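PDB 4G3H: arginase (RocF) from Helicobacter pylori, which probably hydrolyses L-arginine to L-ornithine and urea, using two manganese ions bound in each subunit. Local coordinates for residues R15-G20 / S88-N93; L233-M238 / V277-Y282; D257-L262 / L299-L304. All coordinates share one frame; numbering follows the deposited sequence.

Contact 1: residues R15-G20 / S88-N93; sequences RGTDKG and SSEHAN
Ser89 OG is gripped by two hydrogen bonds at the first turn of helix 16-30. It accepts one from Thr17 OG1 (3.0 Å) and donates one to Asp18 OD1 (2.7 Å). Thr17 can serve because its OG1 sits in the crowded position between the backbone N and the carbonyl carbon (chi1 53°). Its CB also packs 3.3 Å from Ser89 OG, and its CG2 lies against Ser89 O. Asp18 reaches the serine with its carboxylate end, and OD1 takes the bond on the anti lone pair, away from OD2. The same OD1 is bonded to Tyr50 OH, and OD2 accepts from Ala8 N at the end of strand 2-8, so this buried carboxylate is satisfied at both oxygens.

The pairing fixes the start of a helix to the loop that leaves strand 84-87, next to the manganese-bearing end of the parallel sheet in the arginase α/β fold. Arg15 stands at the N-cap position, just ahead of the helix, and its chain bends at chi3 to bring the edge of the guanidinium to Glu90. There NH2 meets Glu90 OE1 at 2.6 Å in a nearly straight salt bridge (171°), on the syn lone pair and almost within the guanidinium plane. NE adds a weak bond to the same oxygen at 3.4 Å. Because OE1 takes both N-H groups, this is not the two-oxygen, side-on pairing; the planes are 35° apart. Glu52 takes NH1, giving the positive charge a second acidic partner and helping to hold the guanidinium's rotation. The side chain of Glu90 comes to about 8 Å (nearest atoms) from a manganese ion, its carboxylate pointing away toward Arg15.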
loop_
_atom_site.group_PDB
_atom_site.type_symbol
_atom_site.label_atom_id
_atom_site.label_comp_id
_atom_site.label_asym_id
_atom_site.label_seq_id
_atom_site.Cartn_x
_atom_site.Cartn_y
_atom_site.Cartn_z
ATOM N N ARG A 15 -4.674 9.261 -16.032
ATOM C CA ARG A 15 -4.648 8.134 -15.100
ATOM C C ARG A 15 -5.896 7.984 -14.233
ATOM O O ARG A 15 -6.188 8.840 -13.394
ATOM C CB ARG A 15 -3.408 8.247 -14.212
ATOM C CG ARG A 15 -2.127 8.514 -15.002
ATOM C CD ARG A 15 -0.914 8.642 -14.093
ATOM N NE ARG A 15 -0.381 7.342 -13.702
ATOM C CZ ARG A 15 0.448 6.623 -14.449
ATOM N NH1 ARG A 15 0.845 7.080 -15.628
ATOM N NH2 ARG A 15 0.871 5.443 -14.024
ATOM N N GLY A 16 -6.619 6.884 -14.438
ATOM C CA GLY A 16 -7.833 6.621 -13.678
ATOM C C GLY A 16 -7.658 6.572 -12.165
ATOM O O GLY A 16 -8.577 6.911 -11.419
ATOM N N THR A 17 -6.489 6.144 -11.703
ATOM C CA THR A 17 -6.235 6.074 -10.270
ATOM C C THR A 17 -5.979 7.461 -9.688
ATOM O O THR A 17 -6.370 7.731 -8.564
ATOM C CB THR A 17 -5.027 5.173 -9.945
ATOM O OG1 THR A 17 -3.900 5.592 -10.718
ATOM C CG2 THR A 17 -5.349 3.710 -10.242
ATOM N N ASP A 18 -5.315 8.331 -10.453
ATOM C CA ASP A 18 -5.028 9.693 -10.002
ATOM C C ASP A 18 -6.339 10.449 -9.824
ATOM O O ASP A 18 -6.475 11.285 -8.928
ATOM C CB ASP A 18 -4.132 10.420 -11.018
ATOM C CG ASP A 18 -2.656 10.100 -10.833
ATOM O OD1 ASP A 18 -2.343 9.089 -10.179
ATOM O OD2 ASP A 18 -1.798 10.847 -11.349
ATOM N N LYS A 19 -7.311 10.146 -10.683
ATOM C CA LYS A 19 -8.619 10.778 -10.598
ATOM C C LYS A 19 -9.306 10.239 -9.354
ATOM O O LYS A 19 -10.045 10.956 -8.679
ATOM C CB LYS A 19 -9.449 10.473 -11.851
ATOM C CG LYS A 19 -8.879 11.111 -13.114
ATOM C CD LYS A 19 -9.795 10.945 -14.317
ATOM C CE LYS A 19 -9.216 11.647 -15.534
ATOM N NZ LYS A 19 -10.082 11.504 -16.736
ATOM N N GLY A 20 -9.052 8.970 -9.047
ATOM C CA GLY A 20 -9.638 8.384 -7.856
ATOM C C GLY A 20 -9.136 9.131 -6.636
ATOM O O GLY A 20 -9.912 9.511 -5.753
ATOM N N SER A 88 -1.906 6.474 -2.327
ATOM C CA SER A 88 -0.882 6.091 -3.187
ATOM C C SER A 88 -1.051 6.115 -4.700
ATOM O O SER A 88 -0.230 6.047 -5.296
ATOM C CB SER A 88 -0.120 4.932 -2.678
ATOM O OG SER A 88 -0.649 3.827 -2.865
ATOM N N SER A 89 -2.298 6.100 -5.097
ATOM C CA SER A 89 -2.884 6.025 -6.336
ATOM C C SER A 89 -2.719 4.666 -6.952
ATOM O O SER A 89 -3.490 4.126 -7.038
ATOM C CB SER A 89 -2.353 7.062 -7.300
ATOM O OG SER A 89 -2.973 7.198 -8.403
ATOM N N GLU A 90 -1.561 4.261 -7.214
ATOM C CA GLU A 90 -1.168 3.023 -7.706
ATOM C C GLU A 90 -0.245 2.238 -6.841
ATOM O O GLU A 90 0.530 2.786 -6.318
ATOM C CB GLU A 90 -0.764 3.119 -9.174
ATOM C CG GLU A 90 0.335 3.902 -9.521
ATOM C CD GLU A 90 0.551 3.988 -11.022
ATOM O OE1 GLU A 90 -0.175 4.547 -11.797
ATOM O OE2 GLU A 90 1.528 3.561 -11.425
ATOM N N HIS A 91 -0.480 0.944 -6.661
ATOM C CA HIS A 91 0.372 0.194 -5.763
ATOM C C HIS A 91 1.865 0.251 -6.027
ATOM O O HIS A 91 2.655 0.131 -5.097
ATOM C CB HIS A 91 -0.075 -1.267 -5.675
ATOM C CG HIS A 91 -0.206 -1.756 -4.267
ATOM N ND1 HIS A 91 0.371 -1.100 -3.200
ATOM C CD2 HIS A 91 -0.855 -2.820 -3.747
ATOM C CE1 HIS A 91 0.079 -1.740 -2.082
ATOM N NE2 HIS A 91 -0.665 -2.788 -2.387
ATOM N N ALA A 92 2.268 0.442 -7.275
ATOM C CA ALA A 92 3.692 0.505 -7.580
ATOM C C ALA A 92 4.387 1.602 -6.777
ATOM O O ALA A 92 5.571 1.486 -6.476
ATOM C CB ALA A 92 3.908 0.731 -9.079
ATOM N N ASN A 93 3.651 2.657 -6.419
ATOM C CA ASN A 93 4.227 3.764 -5.648
ATOM C C ASN A 93 4.595 3.366 -4.221
ATOM O O ASN A 93 5.296 4.100 -3.523
ATOM C CB ASN A 93 3.263 4.954 -5.594
ATOM C CG ASN A 93 3.043 5.591 -6.950
ATOM O OD1 ASN A 93 3.947 5.629 -7.782
ATOM N ND2 ASN A 93 1.839 6.116 -7.174
#

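Contact 2: residues L233-M238 / V277-Y282; sequences LDLDIM and VEVTEY. With MN (manganese (II) ion), chain F; MN (manganese (II) ion), chain E.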
loop_
_atom_site.group_PDB
_atom_site.type_symbol
_atom_site.label_atom_id
_atom_site.label_comp_id
_atom_site.label_asym_id
_atom_site.label_seq_id
_atom_site.Cartn_x
_atom_site.Cartn_y
_atom_site.Cartn_z
ATOM N N LEU A 233 -3.226 -1.249 1.878
ATOM C CA LEU A 233 -4.484 -1.808 1.405
ATOM C C LEU A 233 -4.776 -1.529 -0.063
ATOM O O LEU A 233 -4.890 -0.369 -0.477
ATOM C CB LEU A 233 -5.656 -1.272 2.252
ATOM C CG LEU A 233 -7.073 -1.430 1.653
ATOM C CD1 LEU A 233 -7.390 -2.906 1.440
ATOM C CD2 LEU A 233 -8.110 -0.793 2.559
ATOM N N ASP A 234 -4.917 -2.607 -0.832
ATOM C CA ASP A 234 -5.246 -2.537 -2.255
ATOM C C ASP A 234 -6.720 -2.948 -2.335
ATOM O O ASP A 234 -7.075 -4.064 -1.965
ATOM C CB ASP A 234 -4.389 -3.526 -3.053
ATOM C CG ASP A 234 -4.647 -3.451 -4.554
ATOM O OD1 ASP A 234 -5.790 -3.142 -4.980
ATOM O OD2 ASP A 234 -3.698 -3.718 -5.316
ATOM N N LEU A 235 -7.569 -2.059 -2.830
ATOM C CA LEU A 235 -8.996 -2.332 -2.905
ATOM C C LEU A 235 -9.397 -3.572 -3.712
ATOM O O LEU A 235 -10.504 -4.087 -3.550
ATOM C CB LEU A 235 -9.729 -1.094 -3.437
ATOM C CG LEU A 235 -9.623 0.160 -2.551
ATOM C CD1 LEU A 235 -10.134 1.375 -3.314
ATOM C CD2 LEU A 235 -10.412 -0.039 -1.256
ATOM N N ASP A 236 -8.515 -4.063 -4.575
ATOM C CA ASP A 236 -8.881 -5.239 -5.349
ATOM C C ASP A 236 -8.906 -6.507 -4.493
ATOM O O ASP A 236 -9.095 -7.609 -5.012
ATOM C CB ASP A 236 -7.961 -5.424 -6.569
ATOM C CG ASP A 236 -6.515 -5.694 -6.196
ATOM O OD1 ASP A 236 -6.239 -6.152 -5.067
ATOM O OD2 ASP A 236 -5.649 -5.463 -7.059
ATOM N N ILE A 237 -8.716 -6.357 -3.182
ATOM C CA ILE A 237 -8.776 -7.517 -2.306
ATOM C C ILE A 237 -10.250 -7.905 -2.260
ATOM O O ILE A 237 -10.603 -9.064 -2.022
ATOM C CB ILE A 237 -8.261 -7.205 -0.882
ATOM C CG1 ILE A 237 -8.350 -8.468 -0.015
ATOM C CG2 ILE A 237 -9.050 -6.071 -0.272
ATOM C CD1 ILE A 237 -7.717 -8.339 1.367
ATOM N N MET A 238 -11.117 -6.925 -2.497
ATOM C CA MET A 238 -12.552 -7.187 -2.520
ATOM C C MET A 238 -12.877 -7.917 -3.822
ATOM O O MET A 238 -12.222 -7.701 -4.841
ATOM C CB MET A 238 -13.352 -5.883 -2.455
ATOM C CG MET A 238 -13.371 -5.227 -1.086
ATOM S SD MET A 238 -14.443 -3.778 -1.046
ATOM C CE MET A 238 -13.323 -2.547 -1.693
ATOM N N VAL A 277 -0.889 4.069 7.128
ATOM C CA VAL A 277 -1.848 3.305 6.352
ATOM C C VAL A 277 -1.904 3.858 4.935
ATOM O O VAL A 277 -2.031 5.072 4.720
ATOM C CB VAL A 277 -3.259 3.339 6.953
ATOM C CG1 VAL A 277 -4.202 2.563 6.050
ATOM C CG2 VAL A 277 -3.255 2.724 8.362
ATOM N N GLU A 278 -1.797 2.948 3.974
ATOM C CA GLU A 278 -1.834 3.280 2.562
ATOM C C GLU A 278 -3.046 2.586 1.935
ATOM O O GLU A 278 -3.231 1.376 2.113
ATOM C CB GLU A 278 -0.553 2.771 1.887
ATOM C CG GLU A 278 -0.460 3.023 0.386
ATOM C CD GLU A 278 0.514 2.075 -0.308
ATOM O OE1 GLU A 278 1.372 1.479 0.377
ATOM O OE2 GLU A 278 0.428 1.930 -1.544
ATOM N N VAL A 279 -3.881 3.344 1.229
ATOM C CA VAL A 279 -5.045 2.762 0.550
ATOM C C VAL A 279 -4.818 3.121 -0.905
ATOM O O VAL A 279 -4.600 4.284 -1.240
ATOM C CB VAL A 279 -6.387 3.341 1.063
ATOM C CG1 VAL A 279 -7.551 2.682 0.321
ATOM C CG2 VAL A 279 -6.530 3.083 2.556
ATOM N N THR A 280 -4.863 2.124 -1.775
ATOM C CA THR A 280 -4.541 2.360 -3.173
ATOM C C THR A 280 -5.406 1.608 -4.180
ATOM O O THR A 280 -6.234 0.774 -3.819
ATOM C CB THR A 280 -3.064 1.964 -3.401
ATOM O OG1 THR A 280 -2.604 2.452 -4.666
ATOM C CG2 THR A 280 -2.928 0.440 -3.362
ATOM N N GLU A 281 -5.188 1.923 -5.454
ATOM C CA GLU A 281 -5.890 1.296 -6.567
ATOM C C GLU A 281 -7.386 1.573 -6.645
ATOM O O GLU A 281 -8.193 0.667 -6.873
ATOM C CB GLU A 281 -5.639 -0.217 -6.566
ATOM C CG GLU A 281 -4.176 -0.624 -6.800
ATOM C CD GLU A 281 -3.637 -0.202 -8.167
ATOM O OE1 GLU A 281 -4.442 0.022 -9.093
ATOM O OE2 GLU A 281 -2.402 -0.108 -8.324
ATOM N N TYR A 282 -7.763 2.825 -6.430
ATOM C CA TYR A 282 -9.157 3.201 -6.572
ATOM C C TYR A 282 -9.219 3.860 -7.941
ATOM O O TYR A 282 -8.661 4.934 -8.135
ATOM C CB TYR A 282 -9.591 4.197 -5.501
ATOM C CG TYR A 282 -10.964 4.762 -5.767
ATOM C CD1 TYR A 282 -12.043 3.918 -6.023
ATOM C CD2 TYR A 282 -11.181 6.133 -5.794
ATOM C CE1 TYR A 282 -13.303 4.423 -6.306
ATOM C CE2 TYR A 282 -12.442 6.655 -6.074
ATOM C CZ TYR A 282 -13.499 5.790 -6.332
ATOM O OH TYR A 282 -14.746 6.286 -6.623
HETATM MN MN MN F . -3.658 -5.758 -6.441
HETATM MN MN MN E . -1.308 -4.367 -5.389
#
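The Asp234 carboxylate is met from above its plane at OD1, where the backbone N of Asp236 donates a 2.9 Å hydrogen bond and closes an Asx turn. Glu281 CB also lies 3.3 Å from OD1 of Asp234, and the carboxylate planes of Asp234 and Glu281 are only 24° apart. Asp234 OD2 is left to the metals, bridging the manganese of chain F at 2.3 Å and that of chain E at 2.5 Å. Asp236 OD2 adds a 2.1 Å bond to the chain F ion. The Tyr282 ring is approached obliquely by Leu235 CD1, which comes nearest, within the two segments, to Tyr282 CB (3.6 Å). Glu281 turns its own carboxylate elsewhere, with OE2 accepting from His91 N, and the positive metal pair would be expected to ease the crowding of acid groups here.

Between the two strands the backbones pair in parallel. Leu233 N donates to Glu278 O at 2.6 Å, Leu233 O accepts from Thr280 N at 2.8 Å, and Leu235 N extends the ladder to Thr280 O. On the sheet face opposite to Asp234, Leu233 and Val279 lie side by side, pointing the same way, beneath helix 293-309. Asp234, ending a strand of a β-α-β unit, and Asp236 just beyond it supply part of the binuclear manganese centre of the arginase family, completed by Asp116, His118 and Asp120.

Contact 3: residues D257-L262 / L299-L304; sequences DELKQL and LEILDL
Leu259 holds its CG anti to the backbone N, while Ile301 folds its CG1 beside its own N and turns again at chi2 (-69°), which brings the CD1 methyl out to Leu259 CD2. The two meet tip to tip at 3.9 Å, their side chains crossing at about a right angle. Leu304, also with CG anti to N, sends CD1 obliquely across to Lys260, where it rests 3.7 Å from the backbone O and 4.1 Å from CG. The lysine chain runs past this methyl and bends at chi3 (55°), taking NZ toward Asp257; Lys260 CG also packs 4.2 Å from Ile301 CD1.

The axes of 257-262 and 299-304 run at 13° to each other and come within 10.8 Å, and at this separation it is mainly the ends of side chains that meet. The parent helices, 256-269 and 293-309, lie on the same side of the central sheet: Ile301 also reaches Leu263, and Leu259 also touches Leu115 of strand 110-115.

At the outer margin Lys260 NZ forms a salt bridge with Asp257 OD1 of its own helix (3.1 Å), coming from above the carboxylate plane. Glu300 OE1 is 4.2 Å from Lys260 NZ, beyond a salt bridge. No hydrogen bond crosses between the two segments; apolar contacts join them, and the nearby opposite charges probably add a weak attraction.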
loop_
_atom_site.group_PDB
_atom_site.type_symbol
_atom_site.label_atom_id
_atom_site.label_comp_id
_atom_site.label_asym_id
_atom_site.label_seq_id
_atom_site.Cartn_x
_atom_site.Cartn_y
_atom_site.Cartn_z
ATOM N N ASP A 257 -18.243 -6.044 3.578
ATOM C CA ASP A 257 -18.339 -6.197 5.036
ATOM C C ASP A 257 -17.207 -7.030 5.631
ATOM O O ASP A 257 -16.765 -6.781 6.760
ATOM C CB ASP A 257 -19.685 -6.813 5.424
ATOM C CG ASP A 257 -20.831 -5.832 5.285
ATOM O OD1 ASP A 257 -20.759 -4.747 5.899
ATOM O OD2 ASP A 257 -21.803 -6.140 4.568
ATOM N N GLU A 258 -16.741 -8.022 4.880
ATOM C CA GLU A 258 -15.643 -8.847 5.347
ATOM C C GLU A 258 -14.391 -7.975 5.491
ATOM O O GLU A 258 -13.696 -8.047 6.508
ATOM C CB GLU A 258 -15.401 -10.006 4.374
ATOM C CG GLU A 258 -16.299 -11.204 4.647
ATOM C CD GLU A 258 -16.331 -12.211 3.507
ATOM O OE1 GLU A 258 -16.865 -13.320 3.722
ATOM O OE2 GLU A 258 -15.835 -11.897 2.403
ATOM N N LEU A 259 -14.118 -7.144 4.481
ATOM C CA LEU A 259 -12.956 -6.249 4.515
ATOM C C LEU A 259 -13.066 -5.300 5.702
ATOM O O LEU A 259 -12.095 -5.094 6.429
ATOM C CB LEU A 259 -12.836 -5.438 3.208
ATOM C CG LEU A 259 -11.755 -4.337 3.184
ATOM C CD1 LEU A 259 -10.390 -4.936 3.488
ATOM C CD2 LEU A 259 -11.723 -3.657 1.841
ATOM N N LYS A 260 -14.251 -4.720 5.895
ATOM C CA LYS A 260 -14.485 -3.811 7.020
ATOM C C LYS A 260 -14.218 -4.507 8.351
ATOM O O LYS A 260 -13.640 -3.920 9.263
ATOM C CB LYS A 260 -15.924 -3.278 6.990
ATOM C CG LYS A 260 -16.115 -2.091 6.047
ATOM C CD LYS A 260 -17.550 -1.972 5.550
ATOM C CE LYS A 260 -18.561 -1.913 6.678
ATOM N NZ LYS A 260 -19.949 -1.817 6.147
ATOM N N GLN A 261 -14.645 -5.760 8.459
ATOM C CA GLN A 261 -14.428 -6.525 9.676
ATOM C C GLN A 261 -12.945 -6.816 9.874
ATOM O O GLN A 261 -12.413 -6.624 10.968
ATOM C CB GLN A 261 -15.207 -7.840 9.626
ATOM C CG GLN A 261 -16.661 -7.691 10.016
ATOM C CD GLN A 261 -17.526 -8.791 9.450
ATOM O OE1 GLN A 261 -17.189 -9.978 9.550
ATOM N NE2 GLN A 261 -18.655 -8.410 8.854
ATOM N N LEU A 262 -12.281 -7.281 8.819
ATOM C CA LEU A 262 -10.858 -7.582 8.917
ATOM C C LEU A 262 -10.083 -6.313 9.253
ATOM O O LEU A 262 -9.220 -6.322 10.124
ATOM C CB LEU A 262 -10.323 -8.173 7.610
ATOM C CG LEU A 262 -8.815 -8.463 7.605
ATOM C CD1 LEU A 262 -8.506 -9.609 8.584
ATOM C CD2 LEU A 262 -8.355 -8.834 6.199
ATOM N N LEU A 299 -15.119 5.514 0.583
ATOM C CA LEU A 299 -15.198 6.574 1.576
ATOM C C LEU A 299 -15.490 5.998 2.960
ATOM O O LEU A 299 -15.015 6.517 3.966
ATOM C CB LEU A 299 -16.265 7.598 1.172
ATOM C CG LEU A 299 -15.786 8.557 0.075
ATOM C CD1 LEU A 299 -16.918 9.459 -0.382
ATOM C CD2 LEU A 299 -14.631 9.383 0.613
ATOM N N GLU A 300 -16.265 4.922 3.011
ATOM C CA GLU A 300 -16.572 4.277 4.284
ATOM C C GLU A 300 -15.329 3.571 4.821
ATOM O O GLU A 300 -15.082 3.569 6.025
ATOM C CB GLU A 300 -17.726 3.287 4.117
ATOM C CG GLU A 300 -19.082 3.967 3.968
ATOM C CD GLU A 300 -20.207 2.993 3.667
ATOM O OE1 GLU A 300 -20.298 1.951 4.351
ATOM O OE2 GLU A 300 -21.007 3.279 2.753
ATOM N N ILE A 301 -14.545 2.981 3.924
ATOM C CA ILE A 301 -13.302 2.317 4.310
ATOM C C ILE A 301 -12.415 3.388 4.953
ATOM O O ILE A 301 -11.818 3.179 6.014
ATOM C CB ILE A 301 -12.544 1.761 3.076
ATOM C CG1 ILE A 301 -13.438 0.811 2.274
ATOM C CG2 ILE A 301 -11.269 1.057 3.521
ATOM C CD1 ILE A 301 -13.757 -0.480 2.966
ATOM N N LEU A 302 -12.341 4.539 4.296
ATOM C CA LEU A 302 -11.532 5.653 4.782
ATOM C C LEU A 302 -12.013 6.167 6.142
ATOM O O LEU A 302 -11.193 6.392 7.034
ATOM C CB LEU A 302 -11.504 6.781 3.739
ATOM C CG LEU A 302 -10.345 6.849 2.716
ATOM C CD1 LEU A 302 -9.543 5.546 2.671
ATOM C CD2 LEU A 302 -10.907 7.189 1.342
ATOM N N ASP A 303 -13.327 6.344 6.310
ATOM C CA ASP A 303 -13.866 6.797 7.598
ATOM C C ASP A 303 -13.454 5.832 8.706
ATOM O O ASP A 303 -13.063 6.247 9.792
ATOM C CB ASP A 303 -15.397 6.859 7.588
ATOM C CG ASP A 303 -15.939 7.940 6.686
ATOM O OD1 ASP A 303 -15.299 9.008 6.573
ATOM O OD2 ASP A 303 -17.022 7.722 6.101
ATOM N N LEU A 304 -13.571 4.540 8.423
ATOM C CA LEU A 304 -13.217 3.509 9.382
ATOM C C LEU A 304 -11.741 3.603 9.778
ATOM O O LEU A 304 -11.399 3.515 10.956
ATOM C CB LEU A 304 -13.529 2.133 8.787
ATOM C CG LEU A 304 -13.254 0.877 9.614
ATOM C CD1 LEU A 304 -14.116 -0.254 9.104
ATOM C CD2 LEU A 304 -11.794 0.505 9.527
#

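Contact 1 closes before contact 2 opens, whereas contacts 2 and 3 alternate along the chain: strand 228-234 and helix 256-269, then strand 274-280 and helix 293-309. Centres of contacts 1 and 2 are about 10 Å apart and those of 2 and 3 about 11 Å; 1 and 3, about 19 Å apart, do not touch. Contact 2 lies between the other two and touches both. Ser88 meets Glu278 on the side of contact 1, and Leu233 and Met238 pack on Ile301 and Leu259 on the side of contact 3. One parallel sheet thus carries the manganese site at its strand ends, with a polar loop beside it and helices packed behind it through apolar side chains.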